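Local coordinates for protein Pbp related beta-lactamase (Pyrococcus abyssi, PDB 2QMI) that probably hydrolyses peptide substrates as a serine peptidase related to penicillin-binding proteins and beta-lactamases, within a self-compartmentalizing octamer, at residues Ala68-Val73 and Lys261-Lys266; Leu105-Gly110 and Thr163-Leu168; Met250-Asp255 and Ile313-Glu318; Ile272-Glu277 and Glu282-Gly287. All blocks are in the same frame, centred on the assembly; numbering follows the deposited sequence.

Contact 1. Residues Ala68-Val73 and Lys261-Lys266; sequences AIMKLV and KEYIEK
Met70 and Tyr263 illustrate how two helices can share a face through a single sulfur-aromatic pair. Their CA atoms lie 6.4 Å apart, the closest across the two segments, and the helix axes approach to 10.3 Å at 137° between their directions. The tight part is the sulfur itself. Met70 sets CG opposite its own carbonyl carbon (chi1 -67°) and folds again at the next two bonds, which carries SD to the ring edge, in its plane, 3.8 Å from Tyr263 CD1. Leu80 and Tyr286 also touch the Met70 side chain.

Away from the sulfur the packing slackens. On the looser side Lys266 CB stays 4.3 Å from Met70 SD, and Lys266 NZ hangs above one face of the ring, displaced toward its rim, while Met70 O lies over the other. Val73 CG1 meets the ring obliquely, 4.3 Å from Tyr263 CE1. Toward solvent, Lys261 NZ meets the syn lone pair of Glu262 OE2 at 2.6 Å.

The result is a Met-aromatic contact that holds helix 261-267 against helix 61-74, the helix at whose start an SxxK-like pattern probably lies, as in serine beta-lactamases and penicillin-binding proteins.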
loop_
_atom_site.group_PDB
_atom_site.type_symbol
_atom_site.label_atom_id
_atom_site.label_comp_id
_atom_site.label_asym_id
_atom_site.label_seq_id
_atom_site.Cartn_x
_atom_site.Cartn_y
_atom_site.Cartn_z
ATOM N N ALA A 68 15.795 49.824 22.765
ATOM C CA ALA A 68 15.926 50.912 21.800
ATOM C C ALA A 68 14.838 51.946 22.072
ATOM O O ALA A 68 15.093 53.158 22.048
ATOM C CB ALA A 68 15.792 50.380 20.385
ATOM N N ILE A 69 13.630 51.456 22.336
ATOM C CA ILE A 69 12.490 52.315 22.623
ATOM C C ILE A 69 12.733 53.132 23.889
ATOM O O ILE A 69 12.385 54.308 23.938
ATOM C CB ILE A 69 11.191 51.490 22.808
ATOM C CG1 ILE A 69 10.752 50.887 21.469
ATOM C CG2 ILE A 69 10.092 52.368 23.398
ATOM C CD1 ILE A 69 10.295 51.900 20.414
ATOM N N MET A 70 13.318 52.507 24.911
ATOM C CA MET A 70 13.602 53.207 26.163
ATOM C C MET A 70 14.587 54.338 25.916
ATOM O O MET A 70 14.447 55.429 26.464
ATOM C CB MET A 70 14.198 52.251 27.207
ATOM C CG MET A 70 13.256 51.165 27.726
ATOM S SD MET A 70 11.843 51.780 28.687
ATOM C CE MET A 70 10.590 51.844 27.418
ATOM N N LYS A 71 15.587 54.068 25.086
ATOM C CA LYS A 71 16.607 55.056 24.770
ATOM C C LYS A 71 15.984 56.285 24.117
ATOM O O LYS A 71 16.152 57.412 24.594
ATOM C CB LYS A 71 17.656 54.447 23.839
ATOM C CG LYS A 71 18.943 55.257 23.755
ATOM C CD LYS A 71 20.053 54.450 23.105
ATOM C CE LYS A 71 21.348 55.238 23.063
ATOM N NZ LYS A 71 21.167 56.497 22.292
ATOM N N LEU A 72 15.249 56.057 23.033
ATOM C CA LEU A 72 14.603 57.143 22.313
ATOM C C LEU A 72 13.654 57.937 23.213
ATOM O O LEU A 72 13.486 59.139 23.024
ATOM C CB LEU A 72 13.850 56.591 21.097
ATOM C CG LEU A 72 14.729 55.901 20.049
ATOM C CD1 LEU A 72 13.852 55.221 19.007
ATOM C CD2 LEU A 72 15.662 56.926 19.399
ATOM N N VAL A 73 13.040 57.270 24.188
ATOM C CA VAL A 73 12.129 57.948 25.111
ATOM C C VAL A 73 12.936 58.842 26.060
ATOM O O VAL A 73 12.598 60.006 26.299
ATOM C CB VAL A 73 11.319 56.929 25.933
ATOM C CG1 VAL A 73 10.425 57.647 26.939
ATOM C CG2 VAL A 73 10.469 56.091 24.993
ATOM N N LYS A 261 19.222 53.791 34.759
ATOM C CA LYS A 261 18.679 52.693 35.546
ATOM C C LYS A 261 17.175 52.790 35.732
ATOM O O LYS A 261 16.491 51.774 35.877
ATOM C CB LYS A 261 19.369 52.653 36.912
ATOM C CG LYS A 261 19.412 54.009 37.621
ATOM C CD LYS A 261 20.361 53.974 38.814
ATOM C CE LYS A 261 20.729 55.385 39.275
ATOM N NZ LYS A 261 19.528 56.157 39.695
ATOM N N GLU A 262 16.658 54.010 35.737
ATOM C CA GLU A 262 15.225 54.214 35.901
ATOM C C GLU A 262 14.482 53.516 34.763
ATOM O O GLU A 262 13.356 53.057 34.936
ATOM C CB GLU A 262 14.888 55.710 35.895
ATOM C CG GLU A 262 15.363 56.495 37.125
ATOM C CD GLU A 262 16.851 56.335 37.419
ATOM O OE1 GLU A 262 17.676 56.397 36.472
ATOM O OE2 GLU A 262 17.198 56.156 38.609
ATOM N N TYR A 263 15.119 53.435 33.599
ATOM C CA TYR A 263 14.493 52.793 32.447
ATOM C C TYR A 263 14.569 51.274 32.517
ATOM O O TYR A 263 13.587 50.585 32.207
ATOM C CB TYR A 263 15.114 53.326 31.150
ATOM C CG TYR A 263 14.625 54.723 30.865
ATOM C CD1 TYR A 263 13.385 54.929 30.268
ATOM C CD2 TYR A 263 15.339 55.845 31.314
ATOM C CE1 TYR A 263 12.855 56.206 30.132
ATOM C CE2 TYR A 263 14.816 57.131 31.183
ATOM C CZ TYR A 263 13.570 57.300 30.591
ATOM O OH TYR A 263 13.019 58.551 30.465
ATOM N N ILE A 264 15.718 50.753 32.939
ATOM C CA ILE A 264 15.873 49.309 33.067
ATOM C C ILE A 264 14.779 48.789 34.002
ATOM O O ILE A 264 14.199 47.723 33.777
ATOM C CB ILE A 264 17.256 48.937 33.631
ATOM C CG1 ILE A 264 18.340 49.352 32.638
ATOM C CG2 ILE A 264 17.330 47.444 33.899
ATOM C CD1 ILE A 264 19.746 48.918 33.026
ATOM N N GLU A 265 14.480 49.569 35.035
ATOM C CA GLU A 265 13.452 49.191 35.995
ATOM C C GLU A 265 12.064 49.237 35.381
ATOM O O GLU A 265 11.161 48.515 35.808
ATOM C CB GLU A 265 13.522 50.103 37.214
ATOM C CG GLU A 265 14.575 49.651 38.207
ATOM C CD GLU A 265 14.900 50.712 39.224
ATOM O OE1 GLU A 265 13.948 51.353 39.745
ATOM O OE2 GLU A 265 16.110 50.895 39.510
ATOM N N LYS A 266 11.890 50.088 34.380
ATOM C CA LYS A 266 10.599 50.178 33.712
ATOM C C LYS A 266 10.364 48.876 32.952
ATOM O O LYS A 266 9.259 48.342 32.938
ATOM C CB LYS A 266 10.576 51.356 32.731
ATOM C CG LYS A 266 10.358 52.718 33.378
ATOM C CD LYS A 266 10.020 53.783 32.331
ATOM C CE LYS A 266 9.813 55.144 32.979
ATOM N NZ LYS A 266 11.023 55.591 33.722
#

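Contact 2. Residues Leu105-Gly110 and Thr163-Leu168; sequences LTHSSG and TGYVLL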
loop_
_atom_site.group_PDB
_atom_site.type_symbol
_atom_site.label_atom_id
_atom_site.label_comp_id
_atom_site.label_asym_id
_atom_site.label_seq_id
_atom_site.Cartn_x
_atom_site.Cartn_y
_atom_site.Cartn_z
ATOM N N LEU A 105 4.284 47.321 23.605
ATOM C CA LEU A 105 5.355 46.751 24.419
ATOM C C LEU A 105 4.830 45.669 25.356
ATOM O O LEU A 105 5.520 44.687 25.633
ATOM C CB LEU A 105 6.017 47.848 25.258
ATOM C CG LEU A 105 6.901 48.887 24.567
ATOM C CD1 LEU A 105 7.175 50.043 25.529
ATOM C CD2 LEU A 105 8.199 48.230 24.111
ATOM N N THR A 106 3.606 45.860 25.841
ATOM C CA THR A 106 2.987 44.930 26.772
ATOM C C THR A 106 2.030 43.914 26.148
ATOM O O THR A 106 1.410 43.127 26.863
ATOM C CB THR A 106 2.224 45.703 27.872
ATOM O OG1 THR A 106 1.276 46.584 27.262
ATOM C CG2 THR A 106 3.187 46.520 28.719
ATOM N N HIS A 107 1.915 43.916 24.822
ATOM C CA HIS A 107 1.009 42.999 24.141
ATOM C C HIS A 107 -0.392 43.186 24.693
ATOM O O HIS A 107 -1.091 42.208 24.955
ATOM C CB HIS A 107 1.427 41.544 24.361
ATOM C CG HIS A 107 2.788 41.216 23.838
ATOM N ND1 HIS A 107 3.076 41.160 22.492
ATOM C CD2 HIS A 107 3.939 40.914 24.483
ATOM C CE1 HIS A 107 4.347 40.838 22.330
ATOM N NE2 HIS A 107 4.893 40.684 23.523
ATOM N N SER A 108 -0.793 44.442 24.883
ATOM C CA SER A 108 -2.120 44.757 25.408
ATOM C C SER A 108 -2.981 45.616 24.470
ATOM O O SER A 108 -3.988 46.184 24.902
ATOM C CB SER A 108 -1.999 45.455 26.775
ATOM O OG SER A 108 -1.425 46.743 26.669
ATOM N N SER A 109 -2.598 45.704 23.195
ATOM C CA SER A 109 -3.358 46.500 22.234
ATOM C C SER A 109 -4.831 46.092 22.175
ATOM O O SER A 109 -5.696 46.892 21.801
ATOM C CB SER A 109 -2.750 46.381 20.834
ATOM O OG SER A 109 -2.865 45.066 20.327
ATOM N N GLY A 110 -5.109 44.845 22.548
ATOM C CA GLY A 110 -6.474 44.349 22.524
ATOM C C GLY A 110 -6.718 43.522 21.279
ATOM O O GLY A 110 -7.785 42.942 21.095
ATOM N N THR A 163 3.328 40.919 15.594
ATOM C CA THR A 163 3.148 42.093 14.745
ATOM C C THR A 163 3.307 43.353 15.606
ATOM O O THR A 163 3.608 44.434 15.100
ATOM C CB THR A 163 1.749 42.081 14.078
ATOM O OG1 THR A 163 1.639 40.937 13.217
ATOM C CG2 THR A 163 1.524 43.349 13.266
ATOM N N GLY A 164 3.104 43.203 16.912
ATOM C CA GLY A 164 3.259 44.326 17.814
ATOM C C GLY A 164 4.690 44.848 17.812
ATOM O O GLY A 164 4.905 46.059 17.816
ATOM N N TYR A 165 5.672 43.950 17.802
ATOM C CA TYR A 165 7.067 44.389 17.804
ATOM C C TYR A 165 7.593 44.722 16.422
ATOM O O TYR A 165 8.646 45.341 16.284
ATOM C CB TYR A 165 7.969 43.365 18.501
ATOM C CG TYR A 165 7.989 43.559 20.004
ATOM C CD1 TYR A 165 9.183 43.778 20.686
ATOM C CD2 TYR A 165 6.798 43.569 20.734
ATOM C CE1 TYR A 165 9.193 44.006 22.067
ATOM C CE2 TYR A 165 6.793 43.795 22.101
ATOM C CZ TYR A 165 7.991 44.015 22.764
ATOM O OH TYR A 165 7.971 44.252 24.112
ATOM N N VAL A 166 6.859 44.306 15.397
ATOM C CA VAL A 166 7.242 44.645 14.040
ATOM C C VAL A 166 6.954 46.145 13.927
ATOM O O VAL A 166 7.744 46.902 13.354
ATOM C CB VAL A 166 6.402 43.868 13.003
ATOM C CG1 VAL A 166 6.600 44.469 11.607
ATOM C CG2 VAL A 166 6.814 42.395 13.010
ATOM N N LEU A 167 5.829 46.564 14.506
ATOM C CA LEU A 167 5.423 47.966 14.506
ATOM C C LEU A 167 6.409 48.805 15.319
ATOM O O LEU A 167 6.764 49.916 14.918
ATOM C CB LEU A 167 4.007 48.104 15.073
ATOM C CG LEU A 167 2.910 47.524 14.168
ATOM C CD1 LEU A 167 1.584 47.463 14.912
ATOM C CD2 LEU A 167 2.790 48.373 12.918
ATOM N N LEU A 168 6.844 48.269 16.460
ATOM C CA LEU A 168 7.820 48.945 17.311
ATOM C C LEU A 168 9.101 49.138 16.514
ATOM O O LEU A 168 9.816 50.119 16.700
ATOM C CB LEU A 168 8.126 48.115 18.561
ATOM C CG LEU A 168 7.110 48.100 19.706
ATOM C CD1 LEU A 168 7.574 47.120 20.786
ATOM C CD2 LEU A 168 6.972 49.504 20.282
#
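Leu105 and His107 meet helix 162-176 where the chain leaves helix 101-105 through a Schellman motif, with the CA atoms of His107 and Gly164 6.8 Å apart. This turn brings a backbone carbonyl into play: Tyr165 OH donates to Leu105 O at 2.9 Å. The hydroxyl arrives in the carbonyl plane, on a lone pair, with a C=O...donor angle of 118°, and the acceptor in turn lies at the edge of the tyrosine ring, near its plane. A buried phenol and a carbonyl near the end of a helix thus satisfy each other.

An apolar group covers one face of the same ring. Leu168, one turn further along the helix, places CD1 3.4 Å above the ring plane, over the centre of Tyr165. That methyl also touches Leu105 CD2, at 3.6 Å, as the two leucine side chains cross at about a right angle.

His107 approaches differently. With its imidazole swung to the side opposite its own carbonyl carbon (chi1 -61°), CE1 comes 3.8 Å from Tyr165 CE2. The rings are nearly parallel, 22° between planes, but slid so far apart that they scarcely overlap. The rings of Tyr160, Phe158 and Tyr284 also meet this imidazole, Tyr284 edge-to-face.

Tyr165 further touches Lys62 and Thr65 of helix 61-74. The whole arrangement is an aromatic cluster beside the presumed active site, where the SxxK and Tyr-x-Asn-like motifs come together, as in the penicillin-binding protein and beta-lactamase fold.

Contact 3. Residues Met250-Asp255 and Ile313-Glu318; sequences MYIERD and IGYIPE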
loop_
_atom_site.group_PDB
_atom_site.type_symbol
_atom_site.label_atom_id
_atom_site.label_comp_id
_atom_site.label_asym_id
_atom_site.label_seq_id
_atom_site.Cartn_x
_atom_site.Cartn_y
_atom_site.Cartn_z
ATOM N N MET A 250 24.715 43.889 31.499
ATOM C CA MET A 250 24.197 45.247 31.550
ATOM C C MET A 250 22.987 45.354 32.480
ATOM O O MET A 250 22.943 46.228 33.350
ATOM C CB MET A 250 23.800 45.719 30.149
ATOM C CG MET A 250 23.439 47.187 30.102
ATOM S SD MET A 250 22.231 47.573 28.832
ATOM C CE MET A 250 20.739 46.995 29.643
ATOM N N TYR A 251 22.006 44.474 32.295
ATOM C CA TYR A 251 20.809 44.505 33.130
ATOM C C TYR A 251 21.145 44.216 34.591
ATOM O O TYR A 251 20.726 44.944 35.491
ATOM C CB TYR A 251 19.773 43.490 32.620
ATOM C CG TYR A 251 19.178 43.825 31.261
ATOM C CD1 TYR A 251 18.225 44.833 31.120
ATOM C CD2 TYR A 251 19.579 43.135 30.118
ATOM C CE1 TYR A 251 17.683 45.148 29.868
ATOM C CE2 TYR A 251 19.047 43.441 28.862
ATOM C CZ TYR A 251 18.104 44.448 28.743
ATOM O OH TYR A 251 17.617 44.773 27.497
ATOM N N ILE A 252 21.909 43.160 34.827
ATOM C CA ILE A 252 22.277 42.788 36.192
ATOM C C ILE A 252 22.934 43.935 36.964
ATOM O O ILE A 252 22.429 44.365 38.006
ATOM C CB ILE A 252 23.243 41.577 36.199
ATOM C CG1 ILE A 252 22.533 40.338 35.657
ATOM C CG2 ILE A 252 23.766 41.324 37.618
ATOM C CD1 ILE A 252 23.483 39.206 35.309
ATOM N N GLU A 253 24.062 44.419 36.450
ATOM C CA GLU A 253 24.812 45.495 37.090
ATOM C C GLU A 253 24.156 46.849 36.859
ATOM O O GLU A 253 24.728 47.896 37.177
ATOM C CB GLU A 253 26.242 45.515 36.549
ATOM C CG GLU A 253 26.907 44.143 36.544
ATOM C CD GLU A 253 28.323 44.179 35.993
ATOM O OE1 GLU A 253 28.533 44.783 34.914
ATOM O OE2 GLU A 253 29.228 43.601 36.635
ATOM N N ARG A 254 22.947 46.812 36.310
ATOM C CA ARG A 254 22.183 48.015 36.017
ATOM C C ARG A 254 23.100 49.114 35.512
ATOM O O ARG A 254 23.043 50.265 35.968
ATOM C CB ARG A 254 21.420 48.464 37.259
ATOM C CG ARG A 254 20.576 47.345 37.860
ATOM C CD ARG A 254 19.476 47.899 38.735
ATOM N NE ARG A 254 18.548 46.870 39.207
ATOM C CZ ARG A 254 18.012 45.915 38.445
ATOM N NH1 ARG A 254 18.313 45.822 37.151
ATOM N NH2 ARG A 254 17.138 45.071 38.974
ATOM N N ASP A 255 23.959 48.731 34.568
ATOM C CA ASP A 255 24.905 49.645 33.946
ATOM C C ASP A 255 24.137 50.627 33.054
ATOM O O ASP A 255 23.137 50.255 32.428
ATOM C CB ASP A 255 25.923 48.836 33.139
ATOM C CG ASP A 255 26.208 49.440 31.789
ATOM O OD1 ASP A 255 25.264 49.519 30.967
ATOM O OD2 ASP A 255 27.367 49.833 31.548
ATOM N N ILE A 313 17.070 33.522 27.892
ATOM C CA ILE A 313 18.008 34.287 28.695
ATOM C C ILE A 313 17.213 34.660 29.931
ATOM O O ILE A 313 16.003 34.866 29.855
ATOM C CB ILE A 313 18.519 35.599 27.998
ATOM C CG1 ILE A 313 17.369 36.591 27.819
ATOM C CG2 ILE A 313 19.195 35.267 26.667
ATOM C CD1 ILE A 313 17.826 37.970 27.387
ATOM N N GLY A 314 17.889 34.715 31.069
ATOM C CA GLY A 314 17.222 35.062 32.308
ATOM C C GLY A 314 18.246 35.502 33.336
ATOM O O GLY A 314 19.411 35.114 33.272
ATOM N N TYR A 315 17.813 36.321 34.282
ATOM C CA TYR A 315 18.702 36.808 35.323
ATOM C C TYR A 315 17.918 37.191 36.572
ATOM O O TYR A 315 16.723 37.473 36.518
ATOM C CB TYR A 315 19.505 38.016 34.813
ATOM C CG TYR A 315 18.664 39.226 34.430
ATOM C CD1 TYR A 315 17.899 39.238 33.254
ATOM C CD2 TYR A 315 18.612 40.347 35.255
ATOM C CE1 TYR A 315 17.103 40.339 32.916
ATOM C CE2 TYR A 315 17.822 41.447 34.931
ATOM C CZ TYR A 315 17.069 41.439 33.762
ATOM O OH TYR A 315 16.276 42.532 33.468
ATOM N N ILE A 316 18.606 37.185 37.705
ATOM C CA ILE A 316 17.993 37.542 38.971
ATOM C C ILE A 316 18.878 38.625 39.574
ATOM O O ILE A 316 19.854 38.331 40.261
ATOM C CB ILE A 316 17.909 36.309 39.901
ATOM C CG1 ILE A 316 17.059 35.229 39.220
ATOM C CG2 ILE A 316 17.315 36.708 41.257
ATOM C CD1 ILE A 316 16.891 33.950 40.014
ATOM N N PRO A 317 18.548 39.902 39.300
ATOM C CA PRO A 317 19.273 41.087 39.775
ATOM C C PRO A 317 19.609 41.026 41.255
ATOM O O PRO A 317 20.722 41.368 41.656
ATOM C CB PRO A 317 18.313 42.227 39.455
ATOM C CG PRO A 317 17.633 41.750 38.241
ATOM C CD PRO A 317 17.326 40.312 38.586
ATOM N N GLU A 318 18.641 40.597 42.060
ATOM C CA GLU A 318 18.841 40.483 43.504
ATOM C C GLU A 318 20.071 39.662 43.878
ATOM O O GLU A 318 20.841 40.053 44.749
ATOM C CB GLU A 318 17.613 39.850 44.162
ATOM C CG GLU A 318 16.468 40.822 44.443
ATOM C CD GLU A 318 16.766 41.742 45.610
ATOM O OE1 GLU A 318 15.849 42.502 46.012
ATOM O OE2 GLU A 318 17.911 41.708 46.126
#
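Tyr251 CB sits over one face of the Tyr315 ring, 4.0 Å from its centroid and 29° off the normal, a CH-pi contact made by the root of one tyrosine on the plane of another. The two rings themselves are near parallel, 25° between planes, but slid apart and hardly overlapping. Over the centre of the Tyr251 ring, 3.5 Å above its plane, lies Met250 CE, the methyl of the preceding residue, and Tyr247 meets that ring edge-to-face.

Tyr315 reaches its place with CG between its backbone N and carbonyl carbon (chi1 62°), the crowded position, which turns the ring from the strand toward the helix. Ile252 passes alongside in the opposite direction, CG1 at 3.9 Å from Tyr315 CB.

Beyond the ring, the backbones come closest at Ile252 and Pro317, with CA atoms 5.0 Å apart. There the helix has just ended in a Schellman motif, Asp255 N bonding to Met250 O at 3.0 Å and Arg254 N to Tyr251 O. The extended Arg254 chain then crosses Pro317 at about a right angle, NH2 only 3.1 Å from Pro317 CB, which is tight.

A single carboxylate ties the polar ends together: Glu268 takes the Tyr315 OH on one oxygen and forms a salt bridge to Arg254 NH2 with the other. The contact thus joins the C-terminal end of helix 241-252 to strand 310-316, an instance of helix-on-sheet packing against the antiparallel sheet of the beta-lactamase fold.

Contact 4. Residues Ile272-Glu277 and Glu282-Gly287; sequences IKVPWE and EGYGYG
Ile272 O accepts from Tyr284 N at 2.8 Å, the strong bond between these two short antiparallel strands. The donor stands nearly along the C=O axis (166°), though the N-H...acceptor angle is a moderate 148°. Ile272 and Tyr284 form the hydrogen-bonded pair, Lys273 and Gly283 the non-hydrogen-bonded one. The next link, Val274 N to Glu282 O, is straight but weak at 3.4 Å.

A water bridges the strands at the loop end of the hairpin. It accepts from Lys273 NZ at 2.6 Å and donates to Val274 O, also at 2.6 Å, and to Glu282 O at 3.1 Å, giving that carbonyl a second partner. Lys273 NZ additionally makes a salt bridge to Glu277 OE2, which it meets from above the carboxylate plane. Glu282 packs CG against Trp276 O, at 3.2 Å, and turns its acid to the connecting loop: OE1 receives Phe279 N and OE2 Gly280 N. Those amides would be expected to ease the nearness of Glu277 OE1, 4.7 Å from Glu282 OE2.

The apolar part is small, chiefly Val274 CG1 against Tyr284 CB at 3.7 Å. Further out, Tyr284 OH bonds to His302 NE2, while Trp276 and Glu277 pack on Glu440 and Arg422, respectively, of a second subunit.

This is a beta hairpin at the edge of the large antiparallel sheet, linking the presumed active-site region at Tyr284 with a subunit interface.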
loop_
_atom_site.group_PDB
_atom_site.type_symbol
_atom_site.label_atom_id
_atom_site.label_comp_id
_atom_site.label_asym_id
_atom_site.label_seq_id
_atom_site.Cartn_x
_atom_site.Cartn_y
_atom_site.Cartn_z
ATOM N N ILE A 272 1.205 43.728 33.224
ATOM C CA ILE A 272 0.029 42.913 32.976
ATOM C C ILE A 272 0.295 41.425 33.203
ATOM O O ILE A 272 1.411 40.945 33.017
ATOM C CB ILE A 272 -0.490 43.156 31.527
ATOM C CG1 ILE A 272 -1.891 42.562 31.366
ATOM C CG2 ILE A 272 0.496 42.568 30.509
ATOM C CD1 ILE A 272 -2.499 42.792 29.990
ATOM N N LYS A 273 -0.745 40.706 33.614
ATOM C CA LYS A 273 -0.645 39.275 33.887
ATOM C C LYS A 273 -0.672 38.464 32.588
ATOM O O LYS A 273 -1.400 38.791 31.653
ATOM C CB LYS A 273 -1.803 38.852 34.803
ATOM C CG LYS A 273 -1.686 37.455 35.419
ATOM C CD LYS A 273 -2.984 37.067 36.147
ATOM C CE LYS A 273 -2.906 35.694 36.818
ATOM N NZ LYS A 273 -2.745 34.570 35.841
ATOM N N VAL A 274 0.130 37.406 32.535
ATOM C CA VAL A 274 0.193 36.546 31.355
ATOM C C VAL A 274 -0.419 35.178 31.651
ATOM O O VAL A 274 -0.497 34.772 32.807
ATOM C CB VAL A 274 1.646 36.351 30.896
ATOM C CG1 VAL A 274 2.249 37.690 30.520
ATOM C CG2 VAL A 274 2.457 35.692 32.011
ATOM N N PRO A 275 -0.867 34.452 30.608
ATOM C CA PRO A 275 -1.477 33.119 30.768
ATOM C C PRO A 275 -0.463 32.098 31.300
ATOM O O PRO A 275 -0.735 31.366 32.249
ATOM C CB PRO A 275 -1.938 32.771 29.344
ATOM C CG PRO A 275 -2.140 34.120 28.687
ATOM C CD PRO A 275 -0.957 34.909 29.207
ATOM N N TRP A 276 0.707 32.072 30.668
ATOM C CA TRP A 276 1.819 31.177 31.017
ATOM C C TRP A 276 2.172 31.172 32.492
ATOM O O TRP A 276 3.215 31.697 32.892
ATOM C CB TRP A 276 3.056 31.576 30.215
ATOM C CG TRP A 276 2.961 31.200 28.771
ATOM C CD1 TRP A 276 3.387 31.935 27.694
ATOM C CD2 TRP A 276 2.443 29.971 28.240
ATOM N NE1 TRP A 276 3.165 31.233 26.523
ATOM C CE2 TRP A 276 2.586 30.027 26.831
ATOM C CE3 TRP A 276 1.871 28.825 28.818
ATOM C CZ2 TRP A 276 2.175 28.982 25.992
ATOM C CZ3 TRP A 276 1.464 27.786 27.981
ATOM C CH2 TRP A 276 1.622 27.874 26.582
ATOM N N GLU A 277 1.318 30.555 33.299
ATOM C CA GLU A 277 1.540 30.494 34.737
ATOM C C GLU A 277 2.290 29.222 35.114
ATOM O O GLU A 277 1.799 28.099 34.906
ATOM C CB GLU A 277 0.200 30.544 35.459
ATOM C CG GLU A 277 0.267 31.187 36.825
ATOM C CD GLU A 277 -1.066 31.818 37.213
ATOM O OE1 GLU A 277 -1.137 32.488 38.274
ATOM O OE2 GLU A 277 -2.042 31.638 36.440
ATOM N N GLU A 282 3.292 35.340 37.257
ATOM C CA GLU A 282 4.207 35.927 36.285
ATOM C C GLU A 282 3.444 36.885 35.374
ATOM O O GLU A 282 2.276 36.661 35.067
ATOM C CB GLU A 282 4.904 34.843 35.445
ATOM C CG GLU A 282 4.142 33.556 35.288
ATOM C CD GLU A 282 4.398 32.577 36.428
ATOM O OE1 GLU A 282 5.574 32.223 36.666
ATOM O OE2 GLU A 282 3.415 32.158 37.075
ATOM N N GLY A 283 4.112 37.957 34.959
ATOM C CA GLY A 283 3.489 38.939 34.094
ATOM C C GLY A 283 4.409 39.364 32.963
ATOM O O GLY A 283 5.404 38.692 32.675
ATOM N N TYR A 284 4.081 40.477 32.317
ATOM C CA TYR A 284 4.883 40.970 31.211
ATOM C C TYR A 284 5.291 42.423 31.426
ATOM O O TYR A 284 4.478 43.260 31.820
ATOM C CB TYR A 284 4.106 40.853 29.887
ATOM C CG TYR A 284 4.993 40.655 28.668
ATOM C CD1 TYR A 284 5.500 39.395 28.349
ATOM C CD2 TYR A 284 5.346 41.733 27.848
ATOM C CE1 TYR A 284 6.341 39.207 27.244
ATOM C CE2 TYR A 284 6.189 41.559 26.740
ATOM C CZ TYR A 284 6.683 40.294 26.447
ATOM O OH TYR A 284 7.529 40.114 25.374
ATOM N N GLY A 285 6.568 42.700 31.173
ATOM C CA GLY A 285 7.096 44.044 31.291
ATOM C C GLY A 285 7.339 44.538 29.875
ATOM O O GLY A 285 6.439 44.477 29.045
ATOM N N TYR A 286 8.538 45.028 29.583
ATOM C CA TYR A 286 8.839 45.495 28.230
ATOM C C TYR A 286 9.762 44.504 27.505
ATOM O O TYR A 286 10.984 44.534 27.682
ATOM C CB TYR A 286 9.483 46.886 28.267
ATOM C CG TYR A 286 8.540 48.005 28.667
ATOM C CD1 TYR A 286 7.156 47.829 28.637
ATOM C CD2 TYR A 286 9.033 49.254 29.044
ATOM C CE1 TYR A 286 6.291 48.865 28.974
ATOM C CE2 TYR A 286 8.179 50.297 29.381
ATOM C CZ TYR A 286 6.809 50.099 29.346
ATOM O OH TYR A 286 5.955 51.137 29.683
ATOM N N GLY A 287 9.166 43.631 26.689
ATOM C CA GLY A 287 9.944 42.639 25.960
ATOM C C GLY A 287 10.660 41.753 26.962
ATOM O O GLY A 287 11.773 41.284 26.731
HETATM O O HOH W 1 -0.174 34.720 35.339
#

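Chemistry here follows the kind of element joined more than depth. Contacts 2 and 3 are buried, whereas contacts 1 and 4 are only partly so, the latter reaching the surface and a neighbouring subunit. Contact 4 alone here is held by strand pairing and water; contact 2 rests on one phenol-carbonyl bond among aromatic rings, and contacts 1 and 3, joined by side-chain packing, have no hydrogen bond between their segments. Helices 241-252 and 261-267 are successive, and Ile264 packs on Tyr251, joining contacts 1 and 3. Contacts 3 and 4 reach the same sheet without touching. Tyr286 lies against Met70 and Leu105, bringing contact 4 to contacts 1 and 2, and Ile69 packs on Leu168.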